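Local coordinates for lactaldehyde dehydrogenase (Methanocaldococcus jannaschii, PDB 3PQA), which oxidises lactaldehyde to lactate with NAD as the preferred coenzyme, a step in the biosynthesis of coenzyme F420, and works as a homotetramer, at residues Ile28-Ile40 / Leu197-Asn211. Residues are numbered along the deposited sequence; the frame is centred on the assembly and turned at random.
Sequences IPALSREEAKEAI and LTGAGEVVGDEIVVN. With SO4 (sulfate ion), chain G.
R33 leaves its helix with CG opposite the backbone N and bends at chi3 (-56°), which carries the guanidinium to D206 and E207; E207, folded at chi2 (55°), turns its carboxylate back to meet it. R33 NH1 donates to E207 OE1 at 2.9 Å, nearly within the guanidinium plane, while R33 NH1 and NH2 both close end-on upon the single oxygen OD2 of D206, each at 3.0 Å. Both carboxylates stand almost perpendicular to the guanidinium, and the backbone O of V203 lies over one of its faces. The other oxygen of D206 pairs with K232. With an alanine here instead of R33, E207 OE1 would probably lose its cationic mate and D206 would be left to K232 for charge compensation. E207 is itself a knob among R33, A36, K37 and I40: its CG rests on A36 CB, and OE2 accepts from N211 ND2 at 2.9 Å.

Ahead of the helices the two segments join through backbone and hydroxyl. L31 N donates almost straight to T198 O (3.0 Å), and T198 OG1 reaches P29 O (2.7 Å) from above the carbonyl plane. G199 packs against A30 so closely that a side chain there would crowd L31 N. Beside this bond, L31 CD2 meets L197 CD2 at 3.6 Å, and A39 CB touches L197 CD2 as well. A water links L31 O to A200 N.

Helices 33-40 and 201-210 run roughly parallel, their axes approaching to 8.9 Å and inclined at 37°. Helix 201-210 follows strand 194-196 of the sheet in the probable NAD-binding domain, as in other aldehyde dehydrogenases; I40, V204 and I208 press on strand 160-165, while V209 and V210 touch helix 223-232.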
loop_
_atom_site.group_PDB
_atom_site.type_symbol
_atom_site.label_atom_id
_atom_site.label_comp_id
_atom_site.label_asym_id
_atom_site.label_seq_id
_atom_site.Cartn_x
_atom_site.Cartn_y
_atom_site.Cartn_z
ATOM N N ILE B 28 10.375 -16.152 -42.816
ATOM C CA ILE B 28 9.260 -16.402 -41.916
ATOM C C ILE B 28 7.956 -15.863 -42.513
ATOM O O ILE B 28 7.985 -15.122 -43.508
ATOM C CB ILE B 28 9.535 -15.788 -40.514
ATOM C CG1 ILE B 28 9.561 -14.258 -40.581
ATOM C CG2 ILE B 28 10.830 -16.352 -39.933
ATOM C CD1 ILE B 28 9.584 -13.588 -39.222
ATOM N N PRO B 29 6.802 -16.237 -41.920
ATOM C CA PRO B 29 5.544 -15.735 -42.473
ATOM C C PRO B 29 5.350 -14.224 -42.290
ATOM O O PRO B 29 5.761 -13.646 -41.275
ATOM C CB PRO B 29 4.477 -16.515 -41.691
ATOM C CG PRO B 29 5.212 -17.690 -41.082
ATOM C CD PRO B 29 6.575 -17.168 -40.797
ATOM N N ALA B 30 4.744 -13.594 -43.290
ATOM C CA ALA B 30 4.285 -12.219 -43.151
ATOM C C ALA B 30 2.789 -12.190 -43.387
ATOM O O ALA B 30 2.308 -12.401 -44.503
ATOM C CB ALA B 30 5.012 -11.283 -44.095
ATOM N N LEU B 31 2.052 -11.934 -42.317
ATOM C CA LEU B 31 0.604 -11.923 -42.349
ATOM C C LEU B 31 0.075 -10.706 -43.091
ATOM O O LEU B 31 0.623 -9.611 -42.986
ATOM C CB LEU B 31 0.054 -11.944 -40.918
ATOM C CG LEU B 31 -0.020 -13.280 -40.181
ATOM C CD1 LEU B 31 1.334 -13.973 -40.082
ATOM C CD2 LEU B 31 -0.585 -13.034 -38.794
ATOM N N SER B 32 -0.982 -10.913 -43.868
ATOM C CA SER B 32 -1.712 -9.815 -44.475
ATOM C C SER B 32 -2.570 -9.125 -43.419
ATOM O O SER B 32 -2.799 -9.683 -42.334
ATOM C CB SER B 32 -2.622 -10.357 -45.571
ATOM O OG SER B 32 -3.620 -11.181 -44.995
ATOM N N ARG B 33 -3.056 -7.922 -43.733
ATOM C CA ARG B 33 -3.981 -7.217 -42.844
ATOM C C ARG B 33 -5.203 -8.087 -42.554
ATOM O O ARG B 33 -5.699 -8.113 -41.423
ATOM C CB ARG B 33 -4.421 -5.869 -43.434
ATOM C CG ARG B 33 -5.375 -5.091 -42.512
ATOM C CD ARG B 33 -5.671 -3.665 -42.994
ATOM N NE ARG B 33 -4.463 -2.862 -43.184
ATOM C CZ ARG B 33 -3.865 -2.127 -42.250
ATOM N NH1 ARG B 33 -4.339 -2.065 -41.003
ATOM N NH2 ARG B 33 -2.775 -1.446 -42.571
ATOM N N GLU B 34 -5.662 -8.817 -43.568
ATOM C CA GLU B 34 -6.834 -9.674 -43.420
ATOM C C GLU B 34 -6.544 -10.867 -42.511
ATOM O O GLU B 34 -7.419 -11.302 -41.763
ATOM C CB GLU B 34 -7.366 -10.135 -44.784
ATOM C CG GLU B 34 -8.810 -10.625 -44.748
ATOM C CD GLU B 34 -9.742 -9.631 -44.075
ATOM O OE1 GLU B 34 -9.689 -8.432 -44.424
ATOM O OE2 GLU B 34 -10.525 -10.047 -43.194
ATOM N N GLU B 35 -5.315 -11.379 -42.553
ATOM C CA GLU B 35 -4.921 -12.473 -41.668
ATOM C C GLU B 35 -4.771 -11.955 -40.237
ATOM O O GLU B 35 -5.143 -12.654 -39.282
ATOM C CB GLU B 35 -3.641 -13.151 -42.148
ATOM C CG GLU B 35 -3.864 -14.017 -43.396
ATOM C CD GLU B 35 -2.584 -14.551 -44.004
ATOM O OE1 GLU B 35 -1.568 -13.825 -44.026
ATOM O OE2 GLU B 35 -2.606 -15.708 -44.485
ATOM N N ALA B 36 -4.253 -10.729 -40.103
ATOM C CA ALA B 36 -4.191 -10.040 -38.804
ATOM C C ALA B 36 -5.594 -9.849 -38.213
ATOM O O ALA B 36 -5.818 -10.153 -37.041
ATOM C CB ALA B 36 -3.453 -8.696 -38.926
ATOM N N LYS B 37 -6.539 -9.378 -39.039
ATOM C CA LYS B 37 -7.948 -9.244 -38.638
ATOM C C LYS B 37 -8.522 -10.560 -38.128
ATOM O O LYS B 37 -9.190 -10.577 -37.106
ATOM C CB LYS B 37 -8.818 -8.695 -39.781
ATOM C CG LYS B 37 -8.574 -7.222 -40.067
ATOM C CD LYS B 37 -9.467 -6.672 -41.166
ATOM C CE LYS B 37 -9.076 -5.220 -41.464
ATOM N NZ LYS B 37 -9.490 -4.785 -42.839
ATOM N N GLU B 38 -8.256 -11.653 -38.846
ATOM C CA GLU B 38 -8.737 -12.986 -38.453
ATOM C C GLU B 38 -8.141 -13.454 -37.130
ATOM O O GLU B 38 -8.840 -14.027 -36.303
ATOM C CB GLU B 38 -8.429 -14.021 -39.532
ATOM C CG GLU B 38 -9.213 -13.859 -40.811
ATOM C CD GLU B 38 -8.775 -14.853 -41.873
ATOM O OE1 GLU B 38 -8.897 -14.529 -43.076
ATOM O OE2 GLU B 38 -8.299 -15.956 -41.497
ATOM N N ALA B 39 -6.847 -13.221 -36.943
ATOM C CA ALA B 39 -6.189 -13.558 -35.684
ATOM C C ALA B 39 -6.813 -12.805 -34.508
ATOM O O ALA B 39 -6.945 -13.362 -33.419
ATOM C CB ALA B 39 -4.710 -13.274 -35.764
ATOM N N ILE B 40 -7.210 -11.553 -34.733
ATOM C CA ILE B 40 -7.811 -10.736 -33.668
ATOM C C ILE B 40 -9.241 -11.217 -33.378
ATOM O O ILE B 40 -9.641 -11.324 -32.217
ATOM C CB ILE B 40 -7.755 -9.225 -34.009
ATOM C CG1 ILE B 40 -6.311 -8.717 -33.908
ATOM C CG2 ILE B 40 -8.696 -8.401 -33.116
ATOM C CD1 ILE B 40 -6.086 -7.366 -34.557
ATOM N N LEU B 197 2.012 -12.651 -34.199
ATOM C CA LEU B 197 1.670 -12.189 -35.544
ATOM C C LEU B 197 2.884 -11.506 -36.194
ATOM O O LEU B 197 3.205 -10.338 -35.899
ATOM C CB LEU B 197 0.466 -11.237 -35.497
ATOM C CG LEU B 197 -0.799 -11.674 -34.752
ATOM C CD1 LEU B 197 -1.900 -10.644 -34.950
ATOM C CD2 LEU B 197 -1.258 -13.068 -35.215
ATOM N N THR B 198 3.565 -12.252 -37.067
ATOM C CA THR B 198 4.756 -11.745 -37.741
ATOM C C THR B 198 4.406 -11.073 -39.054
ATOM O O THR B 198 3.386 -11.398 -39.672
ATOM C CB THR B 198 5.848 -12.842 -37.955
ATOM O OG1 THR B 198 5.298 -13.967 -38.653
ATOM C CG2 THR B 198 6.419 -13.300 -36.604
ATOM N N GLY B 199 5.244 -10.132 -39.472
ATOM C CA GLY B 199 5.051 -9.453 -40.751
ATOM C C GLY B 199 5.439 -7.995 -40.679
ATOM O O GLY B 199 6.131 -7.569 -39.750
ATOM N N ALA B 200 4.974 -7.225 -41.655
ATOM C CA ALA B 200 5.330 -5.824 -41.773
ATOM C C ALA B 200 4.642 -5.024 -40.674
ATOM O O ALA B 200 3.417 -5.085 -40.531
ATOM C CB ALA B 200 4.932 -5.298 -43.157
ATOM N N GLY B 201 5.440 -4.275 -39.914
ATOM C CA GLY B 201 4.913 -3.419 -38.848
ATOM C C GLY B 201 3.800 -2.527 -39.346
ATOM O O GLY B 201 2.795 -2.348 -38.672
ATOM N N GLU B 202 3.948 -2.003 -40.563
ATOM C CA GLU B 202 2.960 -1.080 -41.108
ATOM C C GLU B 202 1.673 -1.775 -41.593
ATOM O O GLU B 202 0.697 -1.119 -41.938
ATOM C CB GLU B 202 3.593 -0.177 -42.186
ATOM C CG GLU B 202 3.950 -0.862 -43.502
ATOM C CD GLU B 202 5.249 -1.683 -43.479
ATOM O OE1 GLU B 202 5.978 -1.725 -42.447
ATOM O OE2 GLU B 202 5.530 -2.299 -44.539
ATOM N N VAL B 203 1.672 -3.105 -41.594
ATOM C CA VAL B 203 0.483 -3.896 -41.890
ATOM C C VAL B 203 -0.065 -4.524 -40.589
ATOM O O VAL B 203 -1.181 -4.222 -40.164
ATOM C CB VAL B 203 0.797 -4.994 -42.938
ATOM C CG1 VAL B 203 -0.461 -5.772 -43.299
ATOM C CG2 VAL B 203 1.426 -4.383 -44.194
ATOM N N VAL B 204 0.739 -5.393 -39.978
ATOM C CA VAL B 204 0.328 -6.204 -38.831
ATOM C C VAL B 204 0.285 -5.348 -37.555
ATOM O O VAL B 204 -0.713 -5.356 -36.825
ATOM C CB VAL B 204 1.276 -7.418 -38.645
ATOM C CG1 VAL B 204 0.877 -8.227 -37.426
ATOM C CG2 VAL B 204 1.283 -8.300 -39.884
ATOM N N GLY B 205 1.363 -4.605 -37.304
ATOM C CA GLY B 205 1.403 -3.668 -36.172
ATOM C C GLY B 205 0.291 -2.635 -36.281
ATOM O O GLY B 205 -0.445 -2.398 -35.325
ATOM N N ASP B 206 0.142 -2.046 -37.468
ATOM C CA ASP B 206 -0.916 -1.066 -37.715
ATOM C C ASP B 206 -2.324 -1.617 -37.444
ATOM O O ASP B 206 -3.164 -0.926 -36.856
ATOM C CB ASP B 206 -0.834 -0.542 -39.152
ATOM C CG ASP B 206 -1.817 0.576 -39.419
ATOM O OD1 ASP B 206 -1.572 1.704 -38.933
ATOM O OD2 ASP B 206 -2.837 0.323 -40.091
ATOM N N GLU B 207 -2.588 -2.850 -37.887
ATOM C CA GLU B 207 -3.895 -3.463 -37.665
ATOM C C GLU B 207 -4.181 -3.675 -36.172
ATOM O O GLU B 207 -5.299 -3.469 -35.737
ATOM C CB GLU B 207 -4.067 -4.774 -38.460
ATOM C CG GLU B 207 -5.473 -5.383 -38.353
ATOM C CD GLU B 207 -6.582 -4.415 -38.763
ATOM O OE1 GLU B 207 -6.364 -3.593 -39.675
ATOM O OE2 GLU B 207 -7.683 -4.482 -38.183
ATOM N N ILE B 208 -3.166 -4.055 -35.397
ATOM C CA ILE B 208 -3.331 -4.234 -33.957
ATOM C C ILE B 208 -3.700 -2.907 -33.280
ATOM O O ILE B 208 -4.574 -2.863 -32.408
ATOM C CB ILE B 208 -2.056 -4.829 -33.308
ATOM C CG1 ILE B 208 -1.857 -6.279 -33.778
ATOM C CG2 ILE B 208 -2.137 -4.752 -31.777
ATOM C CD1 ILE B 208 -0.578 -6.942 -33.261
ATOM N N VAL B 209 -3.052 -1.833 -33.720
ATOM C CA VAL B 209 -3.287 -0.489 -33.181
ATOM C C VAL B 209 -4.680 0.027 -33.502
ATOM O O VAL B 209 -5.360 0.568 -32.626
ATOM C CB VAL B 209 -2.216 0.512 -33.685
ATOM C CG1 VAL B 209 -2.555 1.942 -33.304
ATOM C CG2 VAL B 209 -0.844 0.143 -33.139
ATOM N N VAL B 210 -5.112 -0.149 -34.753
ATOM C CA VAL B 210 -6.386 0.416 -35.226
ATOM C C VAL B 210 -7.625 -0.452 -34.963
ATOM O O VAL B 210 -8.736 0.078 -34.864
ATOM C CB VAL B 210 -6.342 0.821 -36.742
ATOM C CG1 VAL B 210 -5.213 1.818 -37.006
ATOM C CG2 VAL B 210 -6.238 -0.410 -37.668
ATOM N N ASN B 211 -7.442 -1.770 -34.851
ATOM C CA ASN B 211 -8.580 -2.691 -34.700
ATOM C C ASN B 211 -9.406 -2.411 -33.446
ATOM O O ASN B 211 -8.872 -2.411 -32.337
ATOM C CB ASN B 211 -8.100 -4.141 -34.678
ATOM C CG ASN B 211 -9.221 -5.124 -34.928
ATOM O OD1 ASN B 211 -10.155 -5.246 -34.129
ATOM N ND2 ASN B 211 -9.131 -5.843 -36.046
HETATM S S SO4 G . 8.687 -4.193 -38.328
HETATM O O1 SO4 G . 10.122 -4.179 -38.077
HETATM O O2 SO4 G . 8.416 -4.479 -39.738
HETATM O O3 SO4 G . 8.086 -5.232 -37.509
HETATM O O4 SO4 G . 8.113 -2.898 -37.996
HETATM O O HOH W 1 2.965 -8.294 -43.303
HETATM O O HOH W 2 -10.812 -8.073 -36.463
#